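Local coordinates for protein type III effector NopAA (Sinorhizobium fredii USDA 257, PDB 6SDU) that hydrolyses xyloglucan, a plant cell-wall polysaccharide, as a type III secreted effector of a symbiotic rhizobium, and probably also has cellulase activity as a glycosyl hydrolase family 12 member, at residues V55-V60 with N226-W232; V76-I80 with W232-S236; G101-D105 with G133-P137; W111-H117 with F204-G210; A160-F165 with I176-T181. Numbering follows the deposited sequence.

In the fold
The contacts join strands and loops of the two packed sheets of a family 12 beta-jelly-roll sandwich. Contact 1 pairs neighbouring strands of the six-strand sheet; contact 2 shares W232 with it and packs that sheet against the larger one, W58 NE1 lying 3.4 Å from V76 CG1. In the larger sheet, contact 4 adjoins contact 2, where I80 N lies 2.8 Å from G210 O, a probable hydrogen bond. Contacts 3 and 5 meet where P137 CG comes 3.5 Å from F165 CG, beside bound beta-D-glucopyranose: K136 and P137 touch the sugar, and the side chains of D105 and S177 lie about 5 and 6 Å from it. Contacts 1 and 4 have centres about 27 Å apart.

Contact 1. Residues V55-V60 with N226-W232; sequences VNRWSV and NFNFNNW
Four backbone hydrogen bonds fix the register: W58 N to F229 O (3.0 Å), F229 N to W58 O (2.8 Å), V60 N to F227 O (3.0 Å) and F227 N to V60 O (2.9 Å). A weak fifth runs from W232 N to N56 O at 2.9 Å. Water 1 donates to W58 O and N230 OD1, each at 3.2 Å. Strands 57-60 and 226-232 are antiparallel, with axes 4.8 Å apart at 175°; W58-F229 and V60-F227 are hydrogen-bonded pairs, and S59-N228 between them is a non-hydrogen-bonded pair with CA atoms 4.4 Å apart. This is the middle of the six-strand sheet of the beta-sandwich. N230 and N231 both face N95 of strand 90-97, a classic beta bulge. The polar S59 and N228 share one face; W58, V60, F227 and F229 share the buried other, where large apolar groups fill the interior. There W58 (chi1 p) and F229 (chi1 m) form an offset stack, the six-membered ring and phenyl centroids 4.2 Å apart with planes at 17°, and F229 CB sits 3.8 Å over the centroid of the W58 five-membered ring. V60 CG1 reaches F229 CE2 at 4.2 Å and F227 CB at 4.0 Å.

Contact 2. Residues V76-I80 with W232-S236; sequences VAFNI and WSVTS
V76, the first residue of its segment, points toward strand 232-236, which runs almost parallel to strand 76-80 at 6° but with axes 8.6 Å apart, too far for backbone pairing. The two extended strands belong to opposite sheets of the beta-sandwich, so side chains alone bridge the gap. V76 (chi1 p) sets CG1 over the face of W232, 3.8 Å from the centroid of the six-membered ring and 3.5 Å from CE3, a CH-pi contact suited to a compact branched residue on a flat indole. W232 holds chi1 t and chi2 76°, and its ring also meets Y214 and Y108. A77 points away, in keeping with the alternation of a strand. F78 (chi1 t) turns inward again: its CB approaches W232 CH2 at 4.2 Å near the indole plane, CD1 touches V234 CG1 at 3.7 Å, and V234 CB lies over the phenyl face, 4.2 Å from the centroid. The CA atoms of F78 and V234 are 7.3 Å apart. I80 (chi1 and chi2 both m) brings CD1 to 4.3 Å from V234 CG1 and 3.9 Å from S236 OG. With no hydrogen bond between them, these two segments meet through dispersion and CH-pi contacts.

Contact 3. Residues G101-D105 with G133-P137; sequences GGAWD and GNVKP
This is a strand-to-loop contact on the sugar-binding side of the sandwich: the start of strand 103-112 meets the irregular segment 133-137, which leads into the beta-D-glucopyranose pocket. A single hydrogen bond joins them, from N134 ND2 to G102 O at 2.8 Å. The CA-to-CB bond of N134 points toward segment 101-105, and chi1 p (64°) places ND2 at G102 O; its OD1 is bonded to the hydroxyl of T126. G102 has phi 100° and psi -166°, where a beta carbon would jam against the preceding carbonyl, so glycine fits. The nearest CA atoms, A103 and N134, are 5.9 Å apart. Next, V135 (chi1 m) packs against the strand, CG1 lying 4.2 Å from A103 CB and CG2 3.6 Å from W104 O; the small A103 leaves room for it. W104 NE1 bonds back to G101 O (2.7 Å) in the preceding loop, and K136 NZ to G133 O (2.8 Å) in its own. K136 and P137 touch the glucose; the D105 and E217 carboxylates, like charges, lie close together, and E217 belongs to the pocket. V135 also touches W122 of strand 117-125, P137 rests on S177 and L179 of strand 174-180, and W104 meets F227 of the opposite sheet edge-to-face.

Contact 4. Residues W111-H117 with F204-G210; sequences WDSSNKH and FGDIEVG
Two backbone hydrogen bonds flank the antiparallel, non-hydrogen-bonded D112-V209 pair (CA atoms 4.5 Å apart): G210 N to W111 O and S113 N to E208 O, both 2.9 Å. S113 OG adds a bond to E208 OE2 at 3.2 Å. D112 (chi1 p) opens a type I turn to N115, closed by N115 N to D112 O at 3.0 Å. Its OD1 accepts from H117 N (3.0 Å) and weakly from K116 N (3.0 Å), while OD2 accepts from S114 OG (2.7 Å) and weakly from H117 ND1 (3.3 Å). The W111 indole NH is satisfied by D109. G210, close to S113, has no room for a beta carbon. F204 CB lies 4.0 Å over the H117 ring centroid, and the F204 edge points at the face of that ring in a T-shaped pair, planes at 73°, centroids 5.5 Å apart. I207 CG1 packs on D112 CB at 3.3 Å. By accepting from several donors, the D112 carboxylate fixes the turn, which two main-chain bonds and the S113-E208 side-chain bond join to strand 208-218.

Contact 5. Residues A160-F165 with I176-T181; sequences ATWNVF and ISLLRT
Strands 160-165 and 176-180 are antiparallel and strongly twisted, their axes 4.4 Å apart at closest approach and 139° between directions. N163-L179 and F165-S177 are hydrogen-bonded pairs: N163 N to L179 O 2.9 Å, L179 N to N163 O 2.8 Å, F165 N to S177 O 2.8 Å and S177 N to F165 O 3.0 Å. V164-L178, between them, and W162-R180, beyond N163-L179, are non-hydrogen-bonded pairs, with CA atoms 4.6 and 4.4 Å apart. The pairing ends where T181 N donates to T161 O at 3.0 Å; T181 OG1 adds a weak bond to T161 O at 3.2 Å. On one face W162 (chi1 -45°) is sandwiched: R180 CG lies 3.5 Å from the centroid of the six-membered ring, and over the opposite face L178 CD2 lies 4.0 Å from that of the five-membered ring. The long aliphatic stem of R180 suits this cover, while its NE bonds to S182 O; W162 NE1 bonds to V157 O. V164 CG2 meets L178 CG at 3.8 Å on the same face, and this apolar patch packs on helix 191-200 through W197 and I194. On the other face F165 CE1 touches L179 CD2 at 3.9 Å, and N163 ND2 is held by S129 O. The arrangement is a beta-hairpin of the larger sheet, where strand 174-180 runs parallel to 117-125 and the face bearing S177 lies beside the sugar pocket.

Contact 1. Residues V55-V60 with N226-W232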
# COMPACT_ATOMS: atom_id res chain seq x y z
N VAL A 55 -17.01 8.03 -3.02
CA VAL A 55 -16.01 8.05 -1.94
C VAL A 55 -15.42 6.68 -1.67
O VAL A 55 -14.25 6.56 -1.29
CB VAL A 55 -16.60 8.65 -0.64
CG1 VAL A 55 -16.63 10.15 -0.70
CG2 VAL A 55 -17.99 8.12 -0.39
N ASN A 56 -16.18 5.62 -1.90
CA ASN A 56 -15.72 4.27 -1.63
C ASN A 56 -15.28 3.47 -2.85
O ASN A 56 -14.82 2.34 -2.68
CB ASN A 56 -16.77 3.54 -0.79
CG ASN A 56 -17.01 4.25 0.56
OD1 ASN A 56 -16.06 4.58 1.29
ND2 ASN A 56 -18.28 4.50 0.89
N ARG A 57 -15.43 3.98 -4.08
CA ARG A 57 -15.17 3.16 -5.27
C ARG A 57 -14.37 3.94 -6.30
O ARG A 57 -14.80 5.01 -6.75
CB ARG A 57 -16.47 2.66 -5.90
CG ARG A 57 -16.26 1.80 -7.12
CD ARG A 57 -17.58 1.51 -7.79
NE ARG A 57 -18.33 0.50 -7.06
CZ ARG A 57 -18.45 -0.77 -7.45
NH1 ARG A 57 -17.87 -1.16 -8.57
NH2 ARG A 57 -19.15 -1.63 -6.71
N TRP A 58 -13.25 3.36 -6.74
CA TRP A 58 -12.34 3.99 -7.68
C TRP A 58 -11.61 2.93 -8.49
O TRP A 58 -11.73 1.72 -8.25
CB TRP A 58 -11.36 4.93 -6.97
CG TRP A 58 -10.37 4.32 -6.05
CD1 TRP A 58 -10.60 3.92 -4.75
CD2 TRP A 58 -8.97 4.13 -6.29
NE1 TRP A 58 -9.42 3.45 -4.20
CE2 TRP A 58 -8.41 3.57 -5.12
CE3 TRP A 58 -8.14 4.39 -7.38
CZ2 TRP A 58 -7.05 3.27 -5.01
CZ3 TRP A 58 -6.79 4.05 -7.29
CH2 TRP A 58 -6.26 3.50 -6.10
N SER A 59 -10.91 3.40 -9.52
CA SER A 59 -10.21 2.54 -10.45
C SER A 59 -9.01 3.29 -11.01
O SER A 59 -8.96 4.52 -10.99
CB SER A 59 -11.20 2.09 -11.55
OG SER A 59 -10.53 1.70 -12.72
N VAL A 60 -8.02 2.52 -11.50
CA VAL A 60 -6.85 3.06 -12.19
C VAL A 60 -6.39 2.07 -13.26
O VAL A 60 -6.37 0.85 -13.04
CB VAL A 60 -5.71 3.38 -11.20
CG1 VAL A 60 -5.31 2.13 -10.43
CG2 VAL A 60 -4.54 3.96 -11.97
N ASN A 226 -5.47 -3.04 -15.62
CA ASN A 226 -6.55 -2.35 -14.94
C ASN A 226 -6.68 -2.86 -13.51
O ASN A 226 -6.60 -4.07 -13.27
CB ASN A 226 -7.86 -2.56 -15.70
CG ASN A 226 -8.95 -1.61 -15.25
OD1 ASN A 226 -8.81 -0.40 -15.39
ND2 ASN A 226 -10.05 -2.15 -14.74
N PHE A 227 -6.91 -1.94 -12.57
CA PHE A 227 -7.13 -2.27 -11.16
C PHE A 227 -8.40 -1.57 -10.70
O PHE A 227 -8.50 -0.35 -10.80
CB PHE A 227 -5.95 -1.82 -10.28
CG PHE A 227 -4.63 -2.46 -10.65
CD1 PHE A 227 -3.88 -1.96 -11.70
CD2 PHE A 227 -4.13 -3.54 -9.92
CE1 PHE A 227 -2.66 -2.52 -12.03
CE2 PHE A 227 -2.92 -4.11 -10.25
CZ PHE A 227 -2.19 -3.62 -11.32
N ASN A 228 -9.38 -2.34 -10.23
CA ASN A 228 -10.63 -1.79 -9.73
C ASN A 228 -10.71 -1.94 -8.22
O ASN A 228 -10.55 -3.06 -7.69
CB ASN A 228 -11.85 -2.46 -10.36
CG ASN A 228 -11.95 -2.24 -11.85
OD1 ASN A 228 -12.01 -1.10 -12.31
ND2 ASN A 228 -12.01 -3.33 -12.62
N PHE A 229 -11.01 -0.85 -7.53
CA PHE A 229 -11.18 -0.91 -6.08
C PHE A 229 -12.67 -0.65 -5.91
O PHE A 229 -13.12 0.50 -5.88
CB PHE A 229 -10.27 0.11 -5.38
CG PHE A 229 -8.79 -0.14 -5.64
CD1 PHE A 229 -8.07 -1.02 -4.85
CD2 PHE A 229 -8.15 0.47 -6.70
CE1 PHE A 229 -6.71 -1.26 -5.10
CE2 PHE A 229 -6.79 0.22 -6.97
CZ PHE A 229 -6.08 -0.65 -6.18
N ASN A 230 -13.42 -1.74 -5.75
CA ASN A 230 -14.88 -1.63 -5.73
C ASN A 230 -15.36 -1.11 -4.40
O ASN A 230 -16.38 -0.42 -4.34
CB ASN A 230 -15.53 -2.99 -5.97
CG ASN A 230 -15.16 -3.58 -7.29
OD1 ASN A 230 -15.15 -2.88 -8.31
ND2 ASN A 230 -14.88 -4.88 -7.30
N ASN A 231 -14.62 -1.41 -3.34
CA ASN A 231 -14.91 -0.76 -2.09
C ASN A 231 -13.61 -0.49 -1.36
O ASN A 231 -12.67 -1.29 -1.44
CB ASN A 231 -15.85 -1.60 -1.22
CG ASN A 231 -16.16 -0.92 0.07
OD1 ASN A 231 -16.72 0.17 0.08
ND2 ASN A 231 -15.74 -1.52 1.18
N TRP A 232 -13.55 0.67 -0.70
CA TRP A 232 -12.48 1.00 0.23
C TRP A 232 -13.04 1.98 1.25
O TRP A 232 -13.54 3.04 0.86
CB TRP A 232 -11.25 1.60 -0.46
CG TRP A 232 -10.05 1.59 0.47
CD1 TRP A 232 -9.30 0.50 0.81
CD2 TRP A 232 -9.51 2.70 1.23
NE1 TRP A 232 -8.32 0.85 1.71
CE2 TRP A 232 -8.43 2.19 1.99
CE3 TRP A 232 -9.82 4.05 1.33
CZ2 TRP A 232 -7.64 3.00 2.81
CZ3 TRP A 232 -9.04 4.86 2.16
CH2 TRP A 232 -7.96 4.33 2.87
O HOH W 1 -14.28 0.08 -9.25

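Contact 2. Residues V76-I80 with W232-S236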
# COMPACT_ATOMS: atom_id res chain seq x y z
N VAL A 76 -5.68 6.05 -2.87
CA VAL A 76 -6.66 6.78 -2.09
C VAL A 76 -6.03 6.97 -0.71
O VAL A 76 -5.23 6.14 -0.27
CB VAL A 76 -7.98 5.99 -2.04
CG1 VAL A 76 -7.74 4.59 -1.44
CG2 VAL A 76 -9.09 6.73 -1.26
N ALA A 77 -6.31 8.10 -0.06
CA ALA A 77 -5.72 8.40 1.24
C ALA A 77 -6.78 8.95 2.20
O ALA A 77 -7.69 9.67 1.80
CB ALA A 77 -4.55 9.42 1.12
N PHE A 78 -6.60 8.64 3.49
CA PHE A 78 -7.50 9.07 4.56
C PHE A 78 -6.68 9.52 5.77
O PHE A 78 -5.89 8.75 6.33
CB PHE A 78 -8.44 7.91 4.95
CG PHE A 78 -9.57 8.31 5.90
CD1 PHE A 78 -9.42 8.21 7.28
CD2 PHE A 78 -10.80 8.74 5.41
CE1 PHE A 78 -10.46 8.55 8.15
CE2 PHE A 78 -11.84 9.08 6.26
CZ PHE A 78 -11.67 8.98 7.64
N ASN A 79 -6.91 10.75 6.22
CA ASN A 79 -6.16 11.32 7.33
C ASN A 79 -6.72 10.91 8.69
O ASN A 79 -7.94 10.88 8.90
CB ASN A 79 -6.15 12.84 7.22
CG ASN A 79 -4.78 13.41 7.45
OD1 ASN A 79 -4.28 13.42 8.57
ND2 ASN A 79 -4.15 13.90 6.37
N ILE A 80 -5.82 10.56 9.62
CA ILE A 80 -6.17 10.21 11.01
C ILE A 80 -5.79 11.34 11.98
O ILE A 80 -6.66 11.97 12.58
CB ILE A 80 -5.53 8.87 11.43
CG1 ILE A 80 -5.79 7.78 10.39
CG2 ILE A 80 -6.03 8.43 12.82
CD1 ILE A 80 -7.23 7.43 10.21
N TRP A 232 -13.55 0.67 -0.70
CA TRP A 232 -12.48 1.00 0.23
C TRP A 232 -13.04 1.98 1.25
O TRP A 232 -13.54 3.04 0.86
CB TRP A 232 -11.25 1.60 -0.46
CG TRP A 232 -10.05 1.59 0.47
CD1 TRP A 232 -9.30 0.50 0.81
CD2 TRP A 232 -9.51 2.70 1.23
NE1 TRP A 232 -8.32 0.85 1.71
CE2 TRP A 232 -8.43 2.19 1.99
CE3 TRP A 232 -9.82 4.05 1.33
CZ2 TRP A 232 -7.64 3.00 2.81
CZ3 TRP A 232 -9.04 4.86 2.16
CH2 TRP A 232 -7.96 4.33 2.87
N SER A 233 -12.95 1.64 2.53
CA SER A 233 -13.45 2.50 3.60
C SER A 233 -12.50 2.41 4.79
O SER A 233 -11.81 1.41 4.96
CB SER A 233 -14.87 2.09 4.03
OG SER A 233 -14.91 0.72 4.41
N VAL A 234 -12.48 3.47 5.60
CA VAL A 234 -11.70 3.49 6.84
C VAL A 234 -12.64 3.84 7.98
O VAL A 234 -13.50 4.72 7.83
CB VAL A 234 -10.53 4.50 6.78
CG1 VAL A 234 -9.84 4.64 8.18
CG2 VAL A 234 -9.52 4.07 5.73
N THR A 235 -12.53 3.10 9.08
CA THR A 235 -13.29 3.35 10.30
C THR A 235 -12.30 3.81 11.37
O THR A 235 -11.46 3.03 11.82
CB THR A 235 -14.05 2.10 10.75
OG1 THR A 235 -14.98 1.72 9.72
CG2 THR A 235 -14.78 2.36 12.06
N SER A 236 -12.37 5.09 11.73
CA SER A 236 -11.50 5.66 12.75
C SER A 236 -12.34 6.15 13.92
O SER A 236 -13.19 7.03 13.75
CB SER A 236 -10.66 6.80 12.19
OG SER A 236 -9.76 7.28 13.18

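Contact 3. Residues G101-D105 with G133-P137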
# COMPACT_ATOMS: atom_id res chain seq x y z
N GLY A 101 -0.94 -10.59 -14.69
CA GLY A 101 0.48 -10.41 -14.95
C GLY A 101 1.05 -9.03 -14.61
O GLY A 101 0.40 -8.15 -14.05
N GLY A 102 2.33 -8.88 -14.94
CA GLY A 102 3.02 -7.63 -14.65
C GLY A 102 3.86 -7.75 -13.40
O GLY A 102 4.19 -8.83 -12.91
N ALA A 103 4.28 -6.58 -12.91
CA ALA A 103 5.06 -6.48 -11.67
C ALA A 103 4.45 -5.38 -10.80
O ALA A 103 4.55 -4.20 -11.13
CB ALA A 103 6.53 -6.21 -11.98
N TRP A 104 3.76 -5.77 -9.72
CA TRP A 104 3.05 -4.81 -8.88
C TRP A 104 2.71 -5.42 -7.53
O TRP A 104 2.81 -6.63 -7.31
CB TRP A 104 1.78 -4.30 -9.58
CG TRP A 104 0.95 -5.41 -10.20
CD1 TRP A 104 0.97 -5.80 -11.51
CD2 TRP A 104 -0.00 -6.26 -9.54
NE1 TRP A 104 0.10 -6.84 -11.70
CE2 TRP A 104 -0.51 -7.14 -10.51
CE3 TRP A 104 -0.47 -6.37 -8.23
CZ2 TRP A 104 -1.48 -8.12 -10.21
CZ3 TRP A 104 -1.42 -7.32 -7.93
CH2 TRP A 104 -1.91 -8.19 -8.91
N ASP A 105 2.32 -4.55 -6.61
CA ASP A 105 1.83 -4.97 -5.32
C ASP A 105 0.73 -4.01 -4.91
O ASP A 105 0.88 -2.80 -5.05
CB ASP A 105 2.96 -5.04 -4.29
CG ASP A 105 3.69 -3.72 -4.12
OD1 ASP A 105 3.30 -2.92 -3.23
OD2 ASP A 105 4.69 -3.50 -4.84
N GLY A 133 10.52 -12.85 -6.00
CA GLY A 133 9.61 -12.54 -7.09
C GLY A 133 10.07 -11.31 -7.84
O GLY A 133 11.09 -10.71 -7.54
N ASN A 134 9.27 -10.94 -8.86
CA ASN A 134 9.60 -9.74 -9.63
C ASN A 134 9.32 -8.44 -8.88
O ASN A 134 9.60 -7.37 -9.41
CB ASN A 134 8.89 -9.77 -11.00
CG ASN A 134 7.36 -9.73 -10.89
OD1 ASN A 134 6.79 -9.60 -9.80
ND2 ASN A 134 6.68 -9.78 -12.05
N VAL A 135 8.63 -8.49 -7.73
CA VAL A 135 8.58 -7.36 -6.80
C VAL A 135 9.03 -7.89 -5.45
O VAL A 135 8.82 -9.07 -5.15
CB VAL A 135 7.19 -6.69 -6.65
CG1 VAL A 135 6.89 -5.81 -7.84
CG2 VAL A 135 6.10 -7.74 -6.41
N LYS A 136 9.72 -7.04 -4.68
CA LYS A 136 10.22 -7.42 -3.36
C LYS A 136 10.00 -6.30 -2.37
O LYS A 136 10.00 -5.12 -2.74
CB LYS A 136 11.72 -7.78 -3.41
CG LYS A 136 12.07 -8.95 -4.33
CD LYS A 136 13.56 -9.06 -4.55
CE LYS A 136 13.92 -10.19 -5.56
NZ LYS A 136 13.67 -9.86 -7.00
N PRO A 137 9.79 -6.61 -1.10
CA PRO A 137 9.63 -5.54 -0.12
C PRO A 137 10.95 -4.84 0.15
O PRO A 137 12.03 -5.41 0.01
CB PRO A 137 9.12 -6.27 1.14
CG PRO A 137 9.61 -7.70 0.98
CD PRO A 137 9.62 -7.96 -0.51

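Contact 4. Residues W111-H117 with F204-G210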
# COMPACT_ATOMS: atom_id res chain seq x y z
N TRP A 111 1.31 5.97 7.29
CA TRP A 111 2.38 6.87 7.69
C TRP A 111 2.12 7.48 9.06
O TRP A 111 0.98 7.64 9.48
CB TRP A 111 2.52 8.02 6.70
CG TRP A 111 2.92 7.61 5.33
CD1 TRP A 111 2.10 7.21 4.29
CD2 TRP A 111 4.25 7.56 4.84
NE1 TRP A 111 2.88 6.91 3.18
CE2 TRP A 111 4.20 7.13 3.49
CE3 TRP A 111 5.50 7.84 5.41
CZ2 TRP A 111 5.34 6.99 2.70
CZ3 TRP A 111 6.64 7.70 4.63
CH2 TRP A 111 6.55 7.27 3.29
N ASP A 112 3.19 7.83 9.76
CA ASP A 112 2.98 8.65 10.93
C ASP A 112 3.04 10.12 10.51
O ASP A 112 3.42 10.44 9.38
CB ASP A 112 3.98 8.31 12.03
CG ASP A 112 5.40 8.66 11.68
OD1 ASP A 112 5.77 8.66 10.48
OD2 ASP A 112 6.17 8.92 12.63
N SER A 113 2.63 11.01 11.42
CA SER A 113 2.55 12.43 11.04
C SER A 113 3.89 13.01 10.64
O SER A 113 3.96 13.86 9.75
CB SER A 113 1.93 13.24 12.18
OG SER A 113 0.54 12.95 12.25
N SER A 114 4.98 12.54 11.25
CA SER A 114 6.31 13.04 10.96
C SER A 114 6.91 12.43 9.70
O SER A 114 7.94 12.92 9.23
CB SER A 114 7.23 12.71 12.13
OG SER A 114 7.38 11.31 12.24
N ASN A 115 6.30 11.37 9.16
CA ASN A 115 6.80 10.63 7.99
C ASN A 115 8.17 10.01 8.24
O ASN A 115 8.94 9.79 7.31
CB ASN A 115 6.84 11.50 6.73
CG ASN A 115 5.49 12.10 6.38
OD1 ASN A 115 5.36 13.30 6.16
ND2 ASN A 115 4.46 11.26 6.33
N LYS A 116 8.43 9.61 9.48
CA LYS A 116 9.65 8.88 9.82
C LYS A 116 9.41 7.40 9.90
O LYS A 116 10.37 6.62 9.94
CB LYS A 116 10.25 9.41 11.14
CG LYS A 116 10.74 10.87 11.04
CD LYS A 116 12.23 10.94 10.71
CE LYS A 116 12.57 12.13 9.81
NZ LYS A 116 12.46 11.88 8.31
N HIS A 117 8.15 6.97 9.88
CA HIS A 117 7.79 5.56 9.90
C HIS A 117 6.73 5.30 8.86
O HIS A 117 5.70 5.98 8.82
CB HIS A 117 7.29 5.15 11.29
CG HIS A 117 8.32 5.33 12.35
ND1 HIS A 117 8.39 6.47 13.13
CD2 HIS A 117 9.35 4.54 12.74
CE1 HIS A 117 9.41 6.36 13.97
NE2 HIS A 117 10.01 5.19 13.75
N PHE A 204 8.75 1.66 17.12
CA PHE A 204 8.39 3.03 17.46
C PHE A 204 7.61 3.02 18.76
O PHE A 204 7.23 1.96 19.27
CB PHE A 204 7.58 3.71 16.34
CG PHE A 204 6.47 2.86 15.75
CD1 PHE A 204 5.35 2.52 16.51
CD2 PHE A 204 6.55 2.42 14.43
CE1 PHE A 204 4.33 1.72 15.96
CE2 PHE A 204 5.53 1.63 13.88
CZ PHE A 204 4.41 1.28 14.64
N GLY A 205 7.39 4.22 19.31
CA GLY A 205 6.64 4.42 20.55
C GLY A 205 5.18 4.75 20.29
O GLY A 205 4.56 4.15 19.41
N ASP A 206 4.62 5.68 21.07
CA ASP A 206 3.23 6.12 20.89
C ASP A 206 3.22 7.06 19.69
O ASP A 206 3.27 8.29 19.78
CB ASP A 206 2.69 6.79 22.15
CG ASP A 206 1.19 7.07 22.05
OD1 ASP A 206 0.50 6.32 21.31
OD2 ASP A 206 0.69 8.01 22.72
N ILE A 207 3.18 6.43 18.53
CA ILE A 207 3.22 7.12 17.25
C ILE A 207 1.93 7.91 17.03
O ILE A 207 0.83 7.44 17.37
CB ILE A 207 3.43 6.01 16.19
CG1 ILE A 207 3.68 6.51 14.80
CG2 ILE A 207 2.24 5.07 16.16
CD1 ILE A 207 3.74 5.32 13.83
N GLU A 208 2.05 9.11 16.46
CA GLU A 208 0.87 9.83 16.01
C GLU A 208 0.57 9.39 14.58
O GLU A 208 1.34 9.68 13.65
CB GLU A 208 1.03 11.35 16.06
CG GLU A 208 -0.33 11.99 15.81
CD GLU A 208 -0.39 13.49 15.97
OE1 GLU A 208 -0.34 13.95 17.13
OE2 GLU A 208 -0.55 14.20 14.94
N VAL A 209 -0.53 8.65 14.41
CA VAL A 209 -0.95 8.12 13.12
C VAL A 209 -1.39 9.27 12.22
O VAL A 209 -2.33 10.01 12.53
CB VAL A 209 -2.07 7.08 13.31
CG1 VAL A 209 -2.55 6.46 11.98
CG2 VAL A 209 -1.59 6.02 14.29
N GLY A 210 -0.73 9.41 11.07
CA GLY A 210 -0.97 10.48 10.13
C GLY A 210 -1.93 10.10 9.03
O GLY A 210 -3.05 10.61 8.97

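Contact 5. Residues A160-F165 with I176-T181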
# COMPACT_ATOMS: atom_id res chain seq x y z
N ALA A 160 -5.04 -11.55 10.08
CA ALA A 160 -4.41 -12.30 9.01
C ALA A 160 -3.02 -12.74 9.45
O ALA A 160 -2.54 -12.35 10.51
CB ALA A 160 -4.34 -11.49 7.71
N THR A 161 -2.40 -13.59 8.63
CA THR A 161 -1.03 -14.03 8.85
C THR A 161 -0.11 -13.34 7.85
O THR A 161 -0.44 -13.25 6.66
CB THR A 161 -0.91 -15.55 8.73
OG1 THR A 161 -1.77 -16.15 9.71
CG2 THR A 161 0.52 -16.00 8.96
N TRP A 162 1.03 -12.86 8.32
CA TRP A 162 1.90 -12.03 7.51
C TRP A 162 3.35 -12.45 7.70
O TRP A 162 3.71 -13.05 8.71
CB TRP A 162 1.79 -10.54 7.87
CG TRP A 162 0.41 -9.98 8.05
CD1 TRP A 162 -0.34 -10.02 9.17
CD2 TRP A 162 -0.34 -9.20 7.10
NE1 TRP A 162 -1.53 -9.35 8.98
CE2 TRP A 162 -1.55 -8.84 7.71
CE3 TRP A 162 -0.11 -8.79 5.78
CZ2 TRP A 162 -2.53 -8.10 7.06
CZ3 TRP A 162 -1.09 -8.05 5.13
CH2 TRP A 162 -2.28 -7.71 5.77
N ASN A 163 4.17 -12.10 6.71
CA ASN A 163 5.62 -12.09 6.82
C ASN A 163 6.07 -10.63 6.91
O ASN A 163 5.56 -9.78 6.17
CB ASN A 163 6.28 -12.77 5.62
CG ASN A 163 6.19 -14.28 5.69
OD1 ASN A 163 6.05 -14.85 6.78
ND2 ASN A 163 6.28 -14.94 4.53
N VAL A 164 6.97 -10.34 7.86
CA VAL A 164 7.38 -8.97 8.19
C VAL A 164 8.79 -8.70 7.69
O VAL A 164 9.71 -9.51 7.89
CB VAL A 164 7.28 -8.73 9.71
CG1 VAL A 164 7.61 -7.27 10.06
CG2 VAL A 164 5.87 -9.07 10.15
N PHE A 165 8.97 -7.54 7.04
CA PHE A 165 10.24 -7.13 6.48
C PHE A 165 10.62 -5.75 7.00
O PHE A 165 9.74 -4.93 7.32
CB PHE A 165 10.17 -7.11 4.96
CG PHE A 165 9.88 -8.43 4.36
CD1 PHE A 165 8.58 -8.89 4.28
CD2 PHE A 165 10.92 -9.22 3.87
CE1 PHE A 165 8.31 -10.14 3.72
CE2 PHE A 165 10.67 -10.46 3.31
CZ PHE A 165 9.36 -10.92 3.23
N ILE A 176 8.46 -0.68 7.51
CA ILE A 176 8.07 -2.01 7.98
C ILE A 176 6.98 -2.49 7.02
O ILE A 176 5.94 -1.84 6.89
CB ILE A 176 7.57 -1.98 9.43
CG1 ILE A 176 8.55 -1.28 10.37
CG2 ILE A 176 7.30 -3.39 9.94
CD1 ILE A 176 9.81 -2.08 10.60
N SER A 177 7.21 -3.63 6.36
CA SER A 177 6.28 -4.17 5.37
C SER A 177 5.76 -5.54 5.80
O SER A 177 6.54 -6.42 6.15
CB SER A 177 6.95 -4.31 4.01
OG SER A 177 7.53 -3.09 3.61
N LEU A 178 4.45 -5.71 5.75
CA LEU A 178 3.82 -7.00 6.03
C LEU A 178 3.23 -7.54 4.73
O LEU A 178 2.40 -6.87 4.10
CB LEU A 178 2.74 -6.87 7.10
CG LEU A 178 3.28 -6.76 8.53
CD1 LEU A 178 3.95 -5.44 8.78
CD2 LEU A 178 2.14 -6.99 9.55
N LEU A 179 3.66 -8.73 4.33
CA LEU A 179 3.17 -9.39 3.12
C LEU A 179 2.24 -10.51 3.57
O LEU A 179 2.66 -11.37 4.34
CB LEU A 179 4.32 -9.95 2.27
CG LEU A 179 4.99 -9.04 1.25
CD1 LEU A 179 5.55 -7.78 1.89
CD2 LEU A 179 6.10 -9.80 0.49
N ARG A 180 0.99 -10.48 3.12
CA ARG A 180 0.06 -11.53 3.52
C ARG A 180 0.54 -12.88 3.01
O ARG A 180 0.84 -13.03 1.81
CB ARG A 180 -1.34 -11.23 2.98
CG ARG A 180 -2.32 -10.84 4.06
CD ARG A 180 -3.71 -10.79 3.55
NE ARG A 180 -4.26 -12.13 3.46
CZ ARG A 180 -5.43 -12.48 3.94
NH1 ARG A 180 -6.20 -11.59 4.54
NH2 ARG A 180 -5.84 -13.72 3.81
N THR A 181 0.61 -13.86 3.91
CA THR A 181 1.06 -15.20 3.52
C THR A 181 0.08 -15.85 2.56
O THR A 181 0.47 -16.74 1.80
CB THR A 181 1.29 -16.08 4.75
OG1 THR A 181 0.07 -16.21 5.50
CG2 THR A 181 2.39 -15.48 5.61